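PDB 4ACK: TSSL from Francisella novicida, which probably forms part of the membrane-associated complex of the type VI secretion system, to which this DotU-family protein contributes a cytoplasmic domain. Local coordinates for residues G99-F104 with F132-Y136; T107-L111 with Y148-I152. Numbering follows the deposited sequence.

Contact 1: residues G99-F104 with F132-Y136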
ATOM      1  N   GLY A  99       5.735  -4.933  -6.932  1.00 30.57           N
ATOM      2  CA  GLY A  99       5.465  -3.782  -6.045  1.00 27.95           C
ATOM      3  C   GLY A  99       6.601  -3.122  -5.296  1.00 27.84           C
ATOM      4  O   GLY A  99       6.621  -1.912  -5.140  1.00 25.61           O
ATOM      5  N   GLY A 100       7.591  -3.892  -4.836  1.00 27.72           N
ATOM      6  CA  GLY A 100       8.753  -3.284  -4.182  1.00 26.24           C
ATOM      7  C   GLY A 100       9.551  -2.269  -5.041  1.00 27.52           C
ATOM      8  O   GLY A 100      10.204  -1.308  -4.523  1.00 27.94           O
ATOM      9  N   GLU A 101       9.521  -2.492  -6.340  1.00 27.63           N
ATOM     10  CA  GLU A 101       9.989  -1.497  -7.353  1.00 28.64           C
ATOM     11  C   GLU A 101       8.911  -0.531  -7.861  1.00 26.71           C
ATOM     12  O   GLU A 101       9.151   0.655  -7.970  1.00 26.57           O
ATOM     13  CB  GLU A 101      10.571  -2.257  -8.583  1.00 29.46           C
ATOM     14  CG  GLU A 101      11.925  -2.869  -8.142  1.00 34.24           C
ATOM     15  CD  GLU A 101      12.658  -3.708  -9.169  0.50 39.67           C
ATOM     16  OE1 GLU A 101      12.061  -4.071 -10.216  0.50 35.99           O
ATOM     17  OE2 GLU A 101      13.861  -3.997  -8.882  0.50 41.39           O
ATOM     18  N   TYR A 102       7.750  -1.053  -8.221  1.00 25.59           N
ATOM     19  CA  TYR A 102       6.769  -0.243  -8.924  1.00 26.53           C
ATOM     20  C   TYR A 102       6.217   0.920  -8.039  1.00 27.17           C
ATOM     21  O   TYR A 102       5.950   2.046  -8.511  1.00 27.88           O
ATOM     22  CB  TYR A 102       5.662  -1.138  -9.523  1.00 26.50           C
ATOM     23  CG  TYR A 102       4.727  -0.358 -10.433  1.00 29.15           C
ATOM     24  CD1 TYR A 102       5.223   0.467 -11.437  1.00 29.86           C
ATOM     25  CD2 TYR A 102       3.331  -0.395 -10.234  1.00 30.29           C
ATOM     26  CE1 TYR A 102       4.318   1.205 -12.273  1.00 30.69           C
ATOM     27  CE2 TYR A 102       2.457   0.317 -11.022  1.00 30.07           C
ATOM     28  CZ  TYR A 102       2.951   1.120 -12.041  1.00 32.61           C
ATOM     29  OH  TYR A 102       2.052   1.810 -12.836  1.00 36.43           O
ATOM     30  N   VAL A 103       6.124   0.696  -6.734  1.00 27.06           N
ATOM     31  CA  VAL A 103       5.745   1.827  -5.825  1.00 25.43           C
ATOM     32  C   VAL A 103       6.691   3.000  -5.998  1.00 24.54           C
ATOM     33  O   VAL A 103       6.272   4.164  -5.947  1.00 23.92           O
ATOM     34  CB  VAL A 103       5.719   1.362  -4.350  1.00 24.86           C
ATOM     35  CG1 VAL A 103       5.765   2.541  -3.346  1.00 24.30           C
ATOM     36  CG2 VAL A 103       4.599   0.369  -4.116  1.00 24.01           C
ATOM     37  N   PHE A 104       7.992   2.743  -6.146  1.00 24.88           N
ATOM     38  CA  PHE A 104       8.909   3.893  -6.292  1.00 24.45           C
ATOM     39  C   PHE A 104       8.893   4.458  -7.696  1.00 26.24           C
ATOM     40  O   PHE A 104       9.115   5.667  -7.899  1.00 26.57           O
ATOM     41  CB  PHE A 104      10.333   3.586  -5.783  1.00 25.05           C
ATOM     42  CG  PHE A 104      10.339   3.227  -4.325  1.00 25.09           C
ATOM     43  CD1 PHE A 104      10.296   4.218  -3.360  1.00 25.99           C
ATOM     44  CD2 PHE A 104      10.317   1.879  -3.933  1.00 27.19           C
ATOM     45  CE1 PHE A 104      10.255   3.900  -1.987  1.00 26.52           C
ATOM     46  CE2 PHE A 104      10.297   1.541  -2.605  1.00 27.42           C
ATOM     47  CZ  PHE A 104      10.270   2.565  -1.610  1.00 27.17           C
ATOM     48  N   PHE A 132       7.059   0.738   4.937  1.00 28.20           N
ATOM     49  CA  PHE A 132       7.248   0.178   3.609  1.00 27.96           C
ATOM     50  C   PHE A 132       8.707   0.409   3.160  1.00 25.46           C
ATOM     51  O   PHE A 132       9.222   1.535   3.193  1.00 25.29           O
ATOM     52  CB  PHE A 132       6.288   0.772   2.579  1.00 26.78           C
ATOM     53  CG  PHE A 132       6.379   0.115   1.227  1.00 27.83           C
ATOM     54  CD1 PHE A 132       5.843  -1.161   1.005  1.00 27.09           C
ATOM     55  CD2 PHE A 132       7.050   0.749   0.190  1.00 26.03           C
ATOM     56  CE1 PHE A 132       5.914  -1.769  -0.260  1.00 25.18           C
ATOM     57  CE2 PHE A 132       7.181   0.147  -1.068  1.00 23.08           C
ATOM     58  CZ  PHE A 132       6.578  -1.101  -1.308  1.00 23.30           C
ATOM     59  N   TYR A 133       9.339  -0.674   2.755  1.00 25.85           N
ATOM     60  CA  TYR A 133      10.758  -0.684   2.322  1.00 27.99           C
ATOM     61  C   TYR A 133      10.903  -1.015   0.827  1.00 27.65           C
ATOM     62  O   TYR A 133      11.765  -0.466   0.151  1.00 28.93           O
ATOM     63  CB  TYR A 133      11.564  -1.712   3.120  1.00 27.47           C
ATOM     64  CG  TYR A 133      11.594  -1.433   4.594  1.00 31.57           C
ATOM     65  CD1 TYR A 133      11.690  -0.125   5.079  1.00 33.34           C
ATOM     66  CD2 TYR A 133      11.505  -2.465   5.513  1.00 33.18           C
ATOM     67  CE1 TYR A 133      11.716   0.129   6.461  1.00 33.37           C
ATOM     68  CE2 TYR A 133      11.546  -2.204   6.895  1.00 36.40           C
ATOM     69  CZ  TYR A 133      11.654  -0.907   7.343  1.00 33.66           C
ATOM     70  OH  TYR A 133      11.663  -0.649   8.692  1.00 38.04           O
ATOM     71  N   GLY A 134      10.038  -1.886   0.346  1.00 26.29           N
ATOM     72  CA  GLY A 134      10.059  -2.373  -1.008  1.00 25.58           C
ATOM     73  C   GLY A 134      11.461  -2.818  -1.354  1.00 26.26           C
ATOM     74  O   GLY A 134      12.049  -3.596  -0.609  1.00 26.89           O
ATOM     75  N   LYS A 135      12.019  -2.272  -2.430  1.00 25.01           N
ATOM     76  CA  LYS A 135      13.314  -2.761  -3.016  1.00 25.67           C
ATOM     77  C   LYS A 135      14.426  -2.407  -2.073  1.00 24.88           C
ATOM     78  O   LYS A 135      15.552  -2.913  -2.165  1.00 24.87           O
ATOM     79  CB  LYS A 135      13.544  -2.147  -4.422  1.00 25.12           C
ATOM     80  CG  LYS A 135      13.718  -0.626  -4.386  1.00 28.16           C
ATOM     81  CD  LYS A 135      13.469  -0.088  -5.792  1.00 35.99           C
ATOM     82  CE  LYS A 135      14.472   0.978  -6.174  1.00 37.49           C
ATOM     83  NZ  LYS A 135      13.980   1.836  -7.359  1.00 43.72           N
ATOM     84  N   TYR A 136      14.118  -1.538  -1.114  1.00 24.23           N
ATOM     85  CA  TYR A 136      15.170  -1.125  -0.204  1.00 22.85           C
ATOM     86  C   TYR A 136      15.291  -2.028   1.039  1.00 23.80           C
ATOM     87  O   TYR A 136      16.019  -1.684   1.905  1.00 22.69           O
ATOM     88  CB  TYR A 136      15.006   0.332   0.210  1.00 21.31           C
ATOM     89  CG  TYR A 136      15.069   1.272  -0.953  1.00 25.64           C
ATOM     90  CD1 TYR A 136      16.285   1.525  -1.630  1.00 24.04           C
ATOM     91  CD2 TYR A 136      13.887   1.870  -1.445  1.00 23.20           C
ATOM     92  CE1 TYR A 136      16.299   2.377  -2.768  1.00 26.97           C
ATOM     93  CE2 TYR A 136      13.906   2.755  -2.523  1.00 22.38           C
ATOM     94  CZ  TYR A 136      15.106   3.021  -3.173  1.00 24.53           C
ATOM     95  OH  TYR A 136      15.080   3.892  -4.268  1.00 22.91           O
TER
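An aromatic cluster of F104, F132 and Y136 joins the first turns of helix 99-112 to the loop that follows helix 118-129, in the all-helical DotU fold. F104 has the largest area covered here. The edge of the Y136 ring meets its face in a T-shaped pair, with centroids 4.9 Å apart and planes at 79°. F132 meets F104 at an oblique angle, and their CE2 atoms are 3.7 Å apart. F132 also reaches V103, with F132 CE2 3.6 Å from V103 CG1. V103 and F132 both touch I127, so they also pack against helix 118-129. K135 is exposed, and the aliphatic part of its side chain lies along the helix: K135 CD is 4.0 Å from E101 CG and 4.2 Å from F104 CD2. The backbones come very close at two glycines. G100 CA lies 3.6 Å from G134 CA. A side chain on G134 would clash with G100 O, and its positive phi of 49° is one that glycine adopts easily. E71 of helix 55-79 accepts hydrogen bonds from the backbone N atoms of Y133 and G134. Beside the glycine pair, K135 N donates a hydrogen bond of 2.9 Å to G100 O.

Contact 2: residues T107-L111 with Y148-I152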
ATOM      1  N   THR A 107       6.000   6.726  -7.264  1.00 24.75           N
ATOM      2  CA  THR A 107       6.454   7.859  -6.489  1.00 26.59           C
ATOM      3  C   THR A 107       7.254   8.839  -7.383  1.00 29.01           C
ATOM      4  O   THR A 107       7.022  10.049  -7.304  1.00 27.85           O
ATOM      5  CB  THR A 107       7.278   7.408  -5.279  1.00 26.16           C
ATOM      6  OG1 THR A 107       6.478   6.479  -4.476  1.00 30.10           O
ATOM      7  CG2 THR A 107       7.735   8.602  -4.431  1.00 26.82           C
ATOM      8  N   ASP A 108       8.176   8.310  -8.231  1.00 30.22           N
ATOM      9  CA  ASP A 108       8.833   9.122  -9.260  1.00 31.99           C
ATOM     10  C   ASP A 108       7.812   9.916 -10.082  1.00 30.61           C
ATOM     11  O   ASP A 108       7.988  11.074 -10.302  1.00 31.33           O
ATOM     12  CB  ASP A 108       9.662   8.259 -10.251  1.00 31.54           C
ATOM     13  CG  ASP A 108      10.874   7.615  -9.588  1.00 33.63           C
ATOM     14  OD1 ASP A 108      11.402   8.150  -8.601  1.00 34.59           O
ATOM     15  OD2 ASP A 108      11.257   6.522 -10.034  1.00 38.07           O
ATOM     16  N   ASN A 109       6.783   9.258 -10.569  1.00 30.61           N
ATOM     17  CA  ASN A 109       5.818   9.927 -11.391  1.00 31.92           C
ATOM     18  C   ASN A 109       5.092  11.060 -10.670  1.00 33.56           C
ATOM     19  O   ASN A 109       5.130  12.209 -11.148  1.00 34.18           O
ATOM     20  CB  ASN A 109       4.852   8.942 -11.956  1.00 32.07           C
ATOM     21  CG  ASN A 109       5.524   7.972 -12.958  1.00 36.63           C
ATOM     22  OD1 ASN A 109       6.687   8.157 -13.321  1.00 36.63           O
ATOM     23  ND2 ASN A 109       4.783   6.955 -13.409  1.00 36.63           N
ATOM     24  N   ILE A 110       4.522  10.786  -9.492  1.00 32.61           N
ATOM     25  CA  ILE A 110       3.787  11.848  -8.769  1.00 32.37           C
ATOM     26  C   ILE A 110       4.711  12.927  -8.304  1.00 34.06           C
ATOM     27  O   ILE A 110       4.289  14.053  -8.102  1.00 33.82           O
ATOM     28  CB  ILE A 110       2.951  11.317  -7.614  1.00 31.54           C
ATOM     29  CG1 ILE A 110       3.791  10.906  -6.389  1.00 28.56           C
ATOM     30  CG2 ILE A 110       2.065  10.214  -8.124  1.00 29.27           C
ATOM     31  CD1 ILE A 110       2.855  10.359  -5.200  1.00 31.81           C
ATOM     32  N   LEU A 111       6.000  12.603  -8.159  1.00 35.55           N
ATOM     33  CA  LEU A 111       6.930  13.650  -7.707  1.00 36.90           C
ATOM     34  C   LEU A 111       7.462  14.536  -8.853  1.00 37.91           C
ATOM     35  O   LEU A 111       7.936  15.646  -8.605  1.00 36.48           O
ATOM     36  CB  LEU A 111       8.115  13.106  -6.858  1.00 36.00           C
ATOM     37  CG  LEU A 111       7.904  12.709  -5.377  1.00 33.71           C
ATOM     38  CD1 LEU A 111       9.154  12.011  -4.912  1.00 33.65           C
ATOM     39  CD2 LEU A 111       7.635  13.943  -4.446  1.00 32.84           C
ATOM     40  N   TYR A 148      13.197   9.818  -1.037  1.00 31.01           N
ATOM     41  CA  TYR A 148      11.800   9.624  -1.383  1.00 31.59           C
ATOM     42  C   TYR A 148      10.909  10.022  -0.216  1.00 32.81           C
ATOM     43  O   TYR A 148       9.878  10.644  -0.393  1.00 32.59           O
ATOM     44  CB  TYR A 148      11.503   8.166  -1.642  1.00 30.31           C
ATOM     45  CG  TYR A 148      11.818   7.734  -3.018  1.00 32.07           C
ATOM     46  CD1 TYR A 148      11.232   8.385  -4.113  1.00 30.87           C
ATOM     47  CD2 TYR A 148      12.714   6.683  -3.250  1.00 32.01           C
ATOM     48  CE1 TYR A 148      11.499   7.997  -5.377  1.00 32.18           C
ATOM     49  CE2 TYR A 148      13.006   6.263  -4.537  1.00 31.03           C
ATOM     50  CZ  TYR A 148      12.402   6.921  -5.585  1.00 33.62           C
ATOM     51  OH  TYR A 148      12.688   6.534  -6.850  1.00 31.09           O
ATOM     52  N   LYS A 149      11.291   9.589   0.973  1.00 33.28           N
ATOM     53  CA  LYS A 149      10.602   9.964   2.205  1.00 35.35           C
ATOM     54  C   LYS A 149      10.581  11.469   2.407  1.00 35.56           C
ATOM     55  O   LYS A 149       9.521  12.045   2.565  1.00 37.91           O
ATOM     56  CB  LYS A 149      11.261   9.239   3.392  1.00 34.84           C
ATOM     57  CG  LYS A 149      10.788   7.795   3.434  1.00 37.27           C
ATOM     58  CD  LYS A 149      11.761   6.798   3.959  1.00 38.06           C
ATOM     59  CE  LYS A 149      12.172   7.135   5.286  1.00 37.45           C
ATOM     60  NZ  LYS A 149      13.206   6.203   5.810  1.00 40.99           N
ATOM     61  N   LYS A 150      11.734  12.102   2.353  1.00 37.38           N
ATOM     62  CA  LYS A 150      11.865  13.548   2.566  1.00 39.87           C
ATOM     63  C   LYS A 150      11.011  14.267   1.506  1.00 40.24           C
ATOM     64  O   LYS A 150      10.204  15.159   1.812  1.00 41.39           O
ATOM     65  CB  LYS A 150      13.353  13.949   2.493  1.00 40.31           C
ATOM     66  CG  LYS A 150      13.679  15.423   2.919  1.00 42.08           C
ATOM     67  CD  LYS A 150      15.172  15.695   2.838  0.10 40.73           C
ATOM     68  CE  LYS A 150      15.488  17.166   3.076  0.10 40.54           C
ATOM     69  NZ  LYS A 150      16.942  17.442   2.905  0.10 40.25           N
ATOM     70  N   GLU A 151      11.136  13.841   0.257  1.00 40.35           N
ATOM     71  CA  GLU A 151      10.499  14.578  -0.838  1.00 40.44           C
ATOM     72  C   GLU A 151       8.978  14.485  -0.783  1.00 39.89           C
ATOM     73  O   GLU A 151       8.286  15.475  -0.995  1.00 39.14           O
ATOM     74  CB  GLU A 151      11.066  14.147  -2.194  1.00 39.74           C
ATOM     75  CG  GLU A 151      12.513  14.575  -2.345  1.00 45.00           C
ATOM     76  CD  GLU A 151      12.687  16.085  -2.195  1.00 51.28           C
ATOM     77  OE1 GLU A 151      12.101  16.810  -3.024  1.00 54.08           O
ATOM     78  OE2 GLU A 151      13.383  16.562  -1.253  1.00 56.88           O
ATOM     79  N   ILE A 152       8.484  13.299  -0.453  1.00 39.08           N
ATOM     80  CA  ILE A 152       7.068  13.062  -0.334  1.00 40.30           C
ATOM     81  C   ILE A 152       6.461  13.873   0.829  1.00 43.20           C
ATOM     82  O   ILE A 152       5.368  14.394   0.702  1.00 44.08           O
ATOM     83  CB  ILE A 152       6.721  11.565  -0.179  1.00 38.19           C
ATOM     84  CG1 ILE A 152       6.747  10.861  -1.543  1.00 34.79           C
ATOM     85  CG2 ILE A 152       5.373  11.410   0.486  1.00 36.89           C
ATOM     86  CD1 ILE A 152       5.548  11.124  -2.457  1.00 31.73           C
TER
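In the all-helical DotU fold, helices 99-112 and 143-153 run roughly parallel here, 33° apart. The axes of the short segments are 11.2 Å from each other at closest approach, and side chains fill the gap, chiefly the Y148 ring, L111 and I152. Most of the contact is apolar. L111 points toward the other helix: its CD2 is 4.0 Å from I152 CD1 and its CD1 is 4.3 Å from Y148 CD1, at the ring edge. T107 adds its methyl group between the same two partners, with CG2 3.5 Å from Y148 CD1 and 3.8 Å from I152 CG1. I110 CD1 reaches I152 CD1 at 3.9 Å. E151 contributes its CB, 4.0 Å from L111 CD1. One polar link lies at the partly exposed margin: Y148 OH donates a hydrogen bond of 2.7 Å to D108 OD1. The hydroxyl of T107 is used within its own helix, bonded to V103 O. The ring of Y148 also meets that of F104. Helix 118-129 borders the apolar side of this pair, where I124 touches T107, I110 and I152.

How the contacts relate
Both contacts use helix 99-112. Contact 1 takes its start and contact 2 its later turns. Their partners follow one another in the chain: first segment 132-136, in the loop before helix 143-153, then that helix. Contact 1 is mostly buried, and its centre lies about 10 Å from the centre of the chain. Contact 2 is partly buried, with its centre about 15 Å from the chain centre. The chemistry differs too. Contact 1 relies on aromatic rings, close glycine backbones and a main-chain hydrogen bond. Contact 2 relies on aliphatic side chains and one tyrosine, whose ring packs on them and whose hydroxyl makes a side-chain hydrogen bond. The two meet at Y148: its CD2 is 3.5 Å from F104 CD1, and its CE2 is 3.2 Å from Y136 OH.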